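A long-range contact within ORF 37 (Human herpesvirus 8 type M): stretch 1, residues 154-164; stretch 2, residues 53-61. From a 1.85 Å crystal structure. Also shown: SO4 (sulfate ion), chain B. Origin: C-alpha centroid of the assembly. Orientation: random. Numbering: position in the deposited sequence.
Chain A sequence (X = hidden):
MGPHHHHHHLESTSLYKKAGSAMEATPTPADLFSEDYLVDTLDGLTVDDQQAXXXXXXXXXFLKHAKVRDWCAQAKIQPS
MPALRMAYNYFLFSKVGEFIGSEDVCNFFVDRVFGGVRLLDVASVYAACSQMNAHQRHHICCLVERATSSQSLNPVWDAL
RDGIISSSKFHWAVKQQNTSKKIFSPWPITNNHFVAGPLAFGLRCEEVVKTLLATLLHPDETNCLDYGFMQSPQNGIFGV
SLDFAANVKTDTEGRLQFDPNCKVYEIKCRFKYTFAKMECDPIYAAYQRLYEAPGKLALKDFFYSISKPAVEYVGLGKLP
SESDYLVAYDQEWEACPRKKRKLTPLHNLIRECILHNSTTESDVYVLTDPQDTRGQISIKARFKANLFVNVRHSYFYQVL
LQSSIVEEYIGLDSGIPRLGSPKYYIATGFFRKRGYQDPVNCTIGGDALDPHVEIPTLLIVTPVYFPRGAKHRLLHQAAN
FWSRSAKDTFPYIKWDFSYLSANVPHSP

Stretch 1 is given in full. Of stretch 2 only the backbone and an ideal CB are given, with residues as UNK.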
ATOM      1  N   ASN A 154      -6.505  -0.445  13.517  1.00 17.60           N
ATOM      2  CA  ASN A 154      -7.641   0.463  13.600  1.00 18.58           C
ATOM      3  C   ASN A 154      -8.914  -0.348  13.310  1.00 18.64           C
ATOM      4  O   ASN A 154      -8.977  -1.062  12.322  1.00 18.30           O
ATOM      5  CB  ASN A 154      -7.494   1.637  12.603  1.00 17.43           C
ATOM      6  CG  ASN A 154      -8.632   2.646  12.705  1.00 17.96           C
ATOM      7  OD1 ASN A 154      -9.805   2.282  12.601  1.00 20.11           O
ATOM      8  ND2 ASN A 154      -8.295   3.924  12.903  1.00 18.77           N
ATOM      9  N   PRO A 155      -9.921  -0.248  14.183  1.00 19.47           N
ATOM     10  CA  PRO A 155     -11.095  -1.097  13.956  1.00 20.29           C
ATOM     11  C   PRO A 155     -11.932  -0.789  12.710  1.00 19.81           C
ATOM     12  O   PRO A 155     -12.779  -1.615  12.351  1.00 19.81           O
ATOM     13  CB  PRO A 155     -11.941  -0.850  15.213  1.00 20.65           C
ATOM     14  CG  PRO A 155     -11.542   0.529  15.633  1.00 21.47           C
ATOM     15  CD  PRO A 155     -10.060   0.558  15.416  1.00 19.70           C
ATOM     16  N   VAL A 156     -11.705   0.351  12.051  1.00 20.21           N
ATOM     17  CA  VAL A 156     -12.451   0.668  10.820  1.00 19.94           C
ATOM     18  C   VAL A 156     -11.687   0.342   9.536  1.00 19.69           C
ATOM     19  O   VAL A 156     -12.250   0.502   8.470  1.00 18.30           O
ATOM     20  CB  VAL A 156     -13.003   2.142  10.762  1.00 20.91           C
ATOM     21  CG1 VAL A 156     -13.670   2.525  12.106  1.00 24.22           C
ATOM     22  CG2 VAL A 156     -11.917   3.151  10.331  1.00 21.01           C
ATOM     23  N   TRP A 157     -10.436  -0.135   9.654  1.00 19.38           N
ATOM     24  CA  TRP A 157      -9.554  -0.476   8.500  1.00 18.43           C
ATOM     25  C   TRP A 157     -10.256  -1.275   7.399  1.00 19.31           C
ATOM     26  O   TRP A 157     -10.281  -0.836   6.242  1.00 19.44           O
ATOM     27  CB  TRP A 157      -8.299  -1.255   8.986  1.00 17.59           C
ATOM     28  CG  TRP A 157      -7.184  -1.323   7.994  1.00 18.90           C
ATOM     29  CD1 TRP A 157      -6.670  -2.445   7.408  1.00 18.83           C
ATOM     30  CD2 TRP A 157      -6.409  -0.213   7.490  1.00 17.60           C
ATOM     31  NE1 TRP A 157      -5.642  -2.097   6.551  1.00 17.85           N
ATOM     32  CE2 TRP A 157      -5.461  -0.737   6.589  1.00 18.16           C
ATOM     33  CE3 TRP A 157      -6.434   1.177   7.715  1.00 17.79           C
ATOM     34  CZ2 TRP A 157      -4.519   0.084   5.915  1.00 16.19           C
ATOM     35  CZ3 TRP A 157      -5.497   2.002   7.033  1.00 18.22           C
ATOM     36  CH2 TRP A 157      -4.573   1.439   6.128  1.00 18.53           C
ATOM     37  N   ASP A 158     -10.804  -2.440   7.765  1.00 19.87           N
ATOM     38  CA  ASP A 158     -11.413  -3.367   6.792  1.00 20.58           C
ATOM     39  C   ASP A 158     -12.640  -2.722   6.150  1.00 18.90           C
ATOM     40  O   ASP A 158     -12.780  -2.773   4.944  1.00 18.42           O
ATOM     41  CB  ASP A 158     -11.783  -4.706   7.426  1.00 21.82           C
ATOM     42  CG  ASP A 158     -10.552  -5.562   7.776  1.00 27.10           C
ATOM     43  OD1 ASP A 158      -9.479  -5.366   7.158  1.00 31.23           O
ATOM     44  OD2 ASP A 158     -10.674  -6.440   8.666  1.00 33.54           O
ATOM     45  N   ALA A 159     -13.494  -2.099   6.960  1.00 17.18           N
ATOM     46  CA  ALA A 159     -14.707  -1.451   6.456  1.00 17.10           C
ATOM     47  C   ALA A 159     -14.445  -0.330   5.455  1.00 16.44           C
ATOM     48  O   ALA A 159     -15.103  -0.243   4.397  1.00 16.18           O
ATOM     49  CB  ALA A 159     -15.561  -0.927   7.642  1.00 17.41           C
ATOM     50  N   LEU A 160     -13.438   0.501   5.757  1.00 15.45           N
ATOM     51  CA  LEU A 160     -13.071   1.660   4.944  1.00 14.81           C
ATOM     52  C   LEU A 160     -12.465   1.245   3.567  1.00 16.15           C
ATOM     53  O   LEU A 160     -12.709   1.888   2.527  1.00 15.37           O
ATOM     54  CB  LEU A 160     -12.032   2.470   5.737  1.00 14.58           C
ATOM     55  CG  LEU A 160     -11.479   3.691   4.990  1.00 14.00           C
ATOM     56  CD1 LEU A 160     -12.558   4.720   4.636  1.00 12.47           C
ATOM     57  CD2 LEU A 160     -10.307   4.372   5.773  1.00 15.50           C
ATOM     58  N   ARG A 161     -11.715   0.137   3.574  1.00 14.76           N
ATOM     59  CA  ARG A 161     -11.103  -0.391   2.366  1.00 16.91           C
ATOM     60  C   ARG A 161     -12.076  -1.076   1.372  1.00 17.22           C
ATOM     61  O   ARG A 161     -11.749  -1.252   0.176  1.00 18.83           O
ATOM     62  CB  ARG A 161      -9.941  -1.309   2.745  1.00 17.57           C
ATOM     63  CG  ARG A 161      -8.817  -0.523   3.423  1.00 17.42           C
ATOM     64  CD  ARG A 161      -7.866  -1.500   4.149  1.00 23.36           C
ATOM     65  NE  ARG A 161      -7.323  -2.472   3.199  1.00 23.44           N
ATOM     66  CZ  ARG A 161      -6.193  -2.299   2.509  1.00 24.91           C
ATOM     67  NH1 ARG A 161      -5.453  -1.215   2.687  1.00 26.65           N
ATOM     68  NH2 ARG A 161      -5.793  -3.208   1.635  1.00 22.58           N
ATOM     69  N   ASP A 162     -13.253  -1.416   1.845  1.00 17.46           N
ATOM     70  CA  ASP A 162     -14.275  -2.034   0.987  1.00 18.01           C
ATOM     71  C   ASP A 162     -14.668  -1.061  -0.141  1.00 16.66           C
ATOM     72  O   ASP A 162     -14.719   0.179   0.082  1.00 16.06           O
ATOM     73  CB  ASP A 162     -15.492  -2.432   1.810  1.00 18.15           C
ATOM     74  CG  ASP A 162     -16.604  -3.004   0.927  1.00 20.31           C
ATOM     75  OD1 ASP A 162     -16.427  -4.139   0.467  1.00 23.11           O
ATOM     76  OD2 ASP A 162     -17.582  -2.293   0.600  1.00 19.90           O
ATOM     77  N   GLY A 163     -14.861  -1.605  -1.353  1.00 16.49           N
ATOM     78  CA  GLY A 163     -15.299  -0.830  -2.516  1.00 15.50           C
ATOM     79  C   GLY A 163     -14.166  -0.109  -3.246  1.00 16.71           C
ATOM     80  O   GLY A 163     -14.389   0.638  -4.183  1.00 15.98           O
ATOM     81  N   ILE A 164     -12.947  -0.347  -2.798  1.00 16.77           N
ATOM     82  CA  ILE A 164     -11.828   0.370  -3.349  1.00 16.92           C
ATOM     83  C   ILE A 164     -10.834  -0.603  -3.961  1.00 16.14           C
ATOM     84  O   ILE A 164     -10.560  -1.639  -3.357  1.00 17.55           O
ATOM     85  CB  ILE A 164     -11.077   1.158  -2.213  1.00 16.27           C
ATOM     86  CG1 ILE A 164     -11.976   2.255  -1.618  1.00 21.14           C
ATOM     87  CG2 ILE A 164      -9.771   1.706  -2.736  1.00 18.15           C
ATOM     88  CD1 ILE A 164     -11.856   3.623  -2.276  1.00 21.33           C
ATOM     89  N   UNK A  53     -20.078  -5.967  13.608  1.00 23.00           N
ATOM     90  CA  UNK A  53     -20.749  -4.675  13.535  1.00 21.09           C
ATOM     91  C   UNK A  53     -19.886  -3.708  12.727  1.00 21.20           C
ATOM     92  O   UNK A  53     -20.388  -3.043  11.829  1.00 20.51           O
ATOM     93  CB  UNK A  53     -21.025  -4.121  14.934  1.00 21.09           C
ATOM     94  N   UNK A  54     -18.595  -3.664  13.020  1.00 21.60           N
ATOM     95  CA  UNK A  54     -17.711  -2.746  12.325  1.00 23.12           C
ATOM     96  C   UNK A  54     -17.569  -3.093  10.833  1.00 23.50           C
ATOM     97  O   UNK A  54     -17.536  -2.190   9.988  1.00 23.77           O
ATOM     98  CB  UNK A  54     -16.336  -2.748  12.997  1.00 23.12           C
ATOM     99  N   UNK A  55     -17.510  -4.386  10.505  1.00 23.77           N
ATOM    100  CA  UNK A  55     -17.446  -4.786   9.082  1.00 24.25           C
ATOM    101  C   UNK A  55     -18.696  -4.309   8.337  1.00 23.92           C
ATOM    102  O   UNK A  55     -18.636  -4.042   7.147  1.00 24.11           O
ATOM    103  CB  UNK A  55     -17.306  -6.304   8.953  1.00 24.25           C
ATOM    104  N   UNK A  56     -19.815  -4.169   9.052  1.00 21.68           N
ATOM    105  CA  UNK A  56     -21.046  -3.658   8.436  1.00 21.77           C
ATOM    106  C   UNK A  56     -21.100  -2.158   8.099  1.00 20.91           C
ATOM    107  O   UNK A  56     -22.137  -1.670   7.622  1.00 21.76           O
ATOM    108  CB  UNK A  56     -22.212  -3.972   9.375  1.00 21.77           C
ATOM    109  N   UNK A  57     -20.018  -1.436   8.370  1.00 18.56           N
ATOM    110  CA  UNK A  57     -19.964   0.008   8.106  1.00 17.71           C
ATOM    111  C   UNK A  57     -19.264   0.293   6.760  1.00 16.22           C
ATOM    112  O   UNK A  57     -18.754   1.377   6.545  1.00 16.62           O
ATOM    113  CB  UNK A  57     -19.236   0.727   9.244  1.00 17.71           C
ATOM    114  N   UNK A  58     -19.244  -0.706   5.882  1.00 15.71           N
ATOM    115  CA  UNK A  58     -18.571  -0.644   4.570  1.00 15.50           C
ATOM    116  C   UNK A  58     -19.341   0.202   3.530  1.00 15.54           C
ATOM    117  O   UNK A  58     -20.541   0.399   3.651  1.00 16.09           O
ATOM    118  CB  UNK A  58     -18.382  -2.062   4.028  1.00 15.50           C
ATOM    119  N   UNK A  59     -18.662   0.639   2.482  1.00 15.03           N
ATOM    120  CA  UNK A  59     -19.305   1.321   1.350  1.00 15.08           C
ATOM    121  C   UNK A  59     -20.402   0.410   0.731  1.00 15.33           C
ATOM    122  O   UNK A  59     -21.457   0.890   0.362  1.00 14.79           O
ATOM    123  CB  UNK A  59     -18.262   1.698   0.296  1.00 15.08           C
ATOM    124  N   UNK A  60     -20.134  -0.889   0.613  1.00 16.15           N
ATOM    125  CA  UNK A  60     -21.100  -1.832   0.014  1.00 17.39           C
ATOM    126  C   UNK A  60     -22.409  -1.867   0.807  1.00 18.47           C
ATOM    127  O   UNK A  60     -23.497  -1.759   0.216  1.00 18.54           O
ATOM    128  CB  UNK A  60     -20.499  -3.237  -0.055  1.00 17.39           C
ATOM    129  N   UNK A  61     -22.314  -1.994   2.136  1.00 18.27           N
ATOM    130  CA  UNK A  61     -23.504  -2.026   2.973  1.00 19.95           C
ATOM    131  C   UNK A  61     -24.215  -0.663   2.985  1.00 19.75           C
ATOM    132  O   UNK A  61     -25.437  -0.593   3.053  1.00 20.48           O
ATOM    133  CB  UNK A  61     -23.131  -2.442   4.397  1.00 19.95           C
TER
HETATM  134  S   SO4 B 487      -2.644  -1.397   0.254  1.00 24.06           S
HETATM  135  O1  SO4 B 487      -3.611  -2.307  -0.340  1.00 20.40           O
HETATM  136  O2  SO4 B 487      -1.350  -2.081   0.355  1.00 23.18           O
HETATM  137  O3  SO4 B 487      -2.552  -0.265  -0.645  1.00 19.67           O
HETATM  138  O4  SO4 B 487      -3.148  -0.900   1.507  1.00 26.72           O

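Position 53 has helical backbone angles, and its ideal CB has nothing of stretch 1 within 5.5 Å. Stretch 1 sets no demand here, and most residues would suit. The deposited residue is Val 53.

Position 54 is also helical, but its CA-to-CB bond points toward stretch 1. Pro 155 and Val 156 offer carbon there, and the ideal CB lies 3.8 Å from Pro 155 O. A branched or long apolar side chain would suit: leucine, isoleucine or methionine. The deposited residue is Leu 54, with chi1 m and chi2 t. CD1 lies 3.5 Å from Pro 155 CB; CD2 lies 4.0 Å from Val 156 CG1 and 3.8 Å from Pro 155 O. The backbone is close as well, with Leu 54 O 3.3 Å from Ala 159 CB.

Position 55 points sideways, and its ideal CB has no neighbor in stretch 1 within 5.5 Å. Many residues would fit. It is Ala 55, whose contact is slight.

Position 56 points away from stretch 1, and the helix has ended. A small polar residue could turn back to a carbonyl of the preceding turn. Ser 56 does so, with chi1 p: Ser 56 OG donates to Val 53 O at 2.5 Å, a very short bond.

Position 57 points sideways, with its ideal CB 4.3 Å from Ala 159 CB. The neighbor is a methyl, so an apolar side chain is favored, though a small residue would also be tolerated. The deposited Leu 57 packs its CB 4.4 Å from Ala 159 CB.

Position 58 has phi/psi of -75/161, an extended conformation just before a helix. Serine, threonine or asparagine would suit such a cap. Stretch 1 comes close: the ideal CB is 3.5 Å from Asp 162 OD2 and 3.8 Å from Ala 159 O. Aspartate, otherwise a good cap, is disfavored by the nearby carboxylate. The crowding favors a small residue. It is Ser 58, whose OG accepts from the backbone N of position 61 at 3.1 Å, a capping bond. Its CA also makes a CA-H...O contact with Ala 159 O at 3.5 Å.

Position 59 is helical and points toward stretch 1, where Gly 163 presents no side chain. That leaves space for a large apolar or aromatic group. Phe 59, with chi1 t, sets its ring there; Gly 163 CA lies at the ring edge, 4.4 Å from CD2. Water 1 accepts from Phe 59 N at 2.9 Å.

Position 60 points sideways, with its ideal CB a tight 3.1 Å from Asp 162 OD2. A carboxylate this near calls for a small donor, serine or perhaps threonine; an acidic group would be repelled. Ser 60, with chi1 m, gives OG to Asp 162 OD2 in a very short bond of 2.5 Å. Its backbone N also donates to Asp 162 OD2, at 2.9 Å, so one carboxylate oxygen holds both.

Position 61 points sideways, with no stretch 1 atom within 5.5 Å of its ideal CB. A long polar side chain is easily accommodated. Lys 61 makes no contact with stretch 1.

Stretch 2, residues 53-61: VLASLSFSK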
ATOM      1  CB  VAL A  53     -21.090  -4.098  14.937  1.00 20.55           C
ATOM      2  CG1 VAL A  53     -21.376  -2.604  14.880  1.00 19.78           C
ATOM      3  CG2 VAL A  53     -22.290  -4.827  15.520  1.00 19.92           C
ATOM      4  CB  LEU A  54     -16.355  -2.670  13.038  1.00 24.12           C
ATOM      5  CG  LEU A  54     -16.315  -1.657  14.194  1.00 26.92           C
ATOM      6  CD1 LEU A  54     -15.209  -1.993  15.148  1.00 29.75           C
ATOM      7  CD2 LEU A  54     -16.098  -0.262  13.627  1.00 28.97           C
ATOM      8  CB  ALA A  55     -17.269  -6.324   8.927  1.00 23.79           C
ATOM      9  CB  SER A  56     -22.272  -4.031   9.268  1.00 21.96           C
ATOM     10  OG  SER A  56     -22.411  -3.173  10.397  1.00 23.87           O
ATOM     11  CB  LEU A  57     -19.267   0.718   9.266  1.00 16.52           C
ATOM     12  CG  LEU A  57     -19.957   0.576  10.656  1.00 18.29           C
ATOM     13  CD1 LEU A  57     -19.291   1.497  11.671  1.00 18.26           C
ATOM     14  CD2 LEU A  57     -21.434   0.869  10.582  1.00 17.74           C
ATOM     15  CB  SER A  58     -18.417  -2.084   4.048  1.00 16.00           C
ATOM     16  OG  SER A  58     -19.690  -2.611   3.715  1.00 18.42           O
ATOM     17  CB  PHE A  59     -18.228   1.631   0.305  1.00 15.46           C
ATOM     18  CG  PHE A  59     -18.660   2.618  -0.819  1.00 15.87           C
ATOM     19  CD1 PHE A  59     -19.391   3.760  -0.550  1.00 15.33           C
ATOM     20  CD2 PHE A  59     -18.220   2.417  -2.125  1.00 19.67           C
ATOM     21  CE1 PHE A  59     -19.772   4.661  -1.588  1.00 19.15           C
ATOM     22  CE2 PHE A  59     -18.584   3.349  -3.179  1.00 18.21           C
ATOM     23  CZ  PHE A  59     -19.325   4.467  -2.883  1.00 17.15           C
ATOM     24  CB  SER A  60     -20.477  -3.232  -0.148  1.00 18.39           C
ATOM     25  OG  SER A  60     -19.303  -3.178  -0.976  1.00 20.57           O
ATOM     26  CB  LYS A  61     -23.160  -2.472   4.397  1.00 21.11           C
ATOM     27  CG  LYS A  61     -22.632  -3.921   4.520  1.00 23.74           C
ATOM     28  CD  LYS A  61     -23.638  -4.962   4.071  1.00 30.15           C
ATOM     29  CE  LYS A  61     -23.292  -6.372   4.632  1.00 30.86           C
ATOM     30  NZ  LYS A  61     -21.845  -6.773   4.425  1.00 36.46           N
TER
HETATM   31  O   HOH W   1     -15.857   1.145   2.400  1.00 20.09           O
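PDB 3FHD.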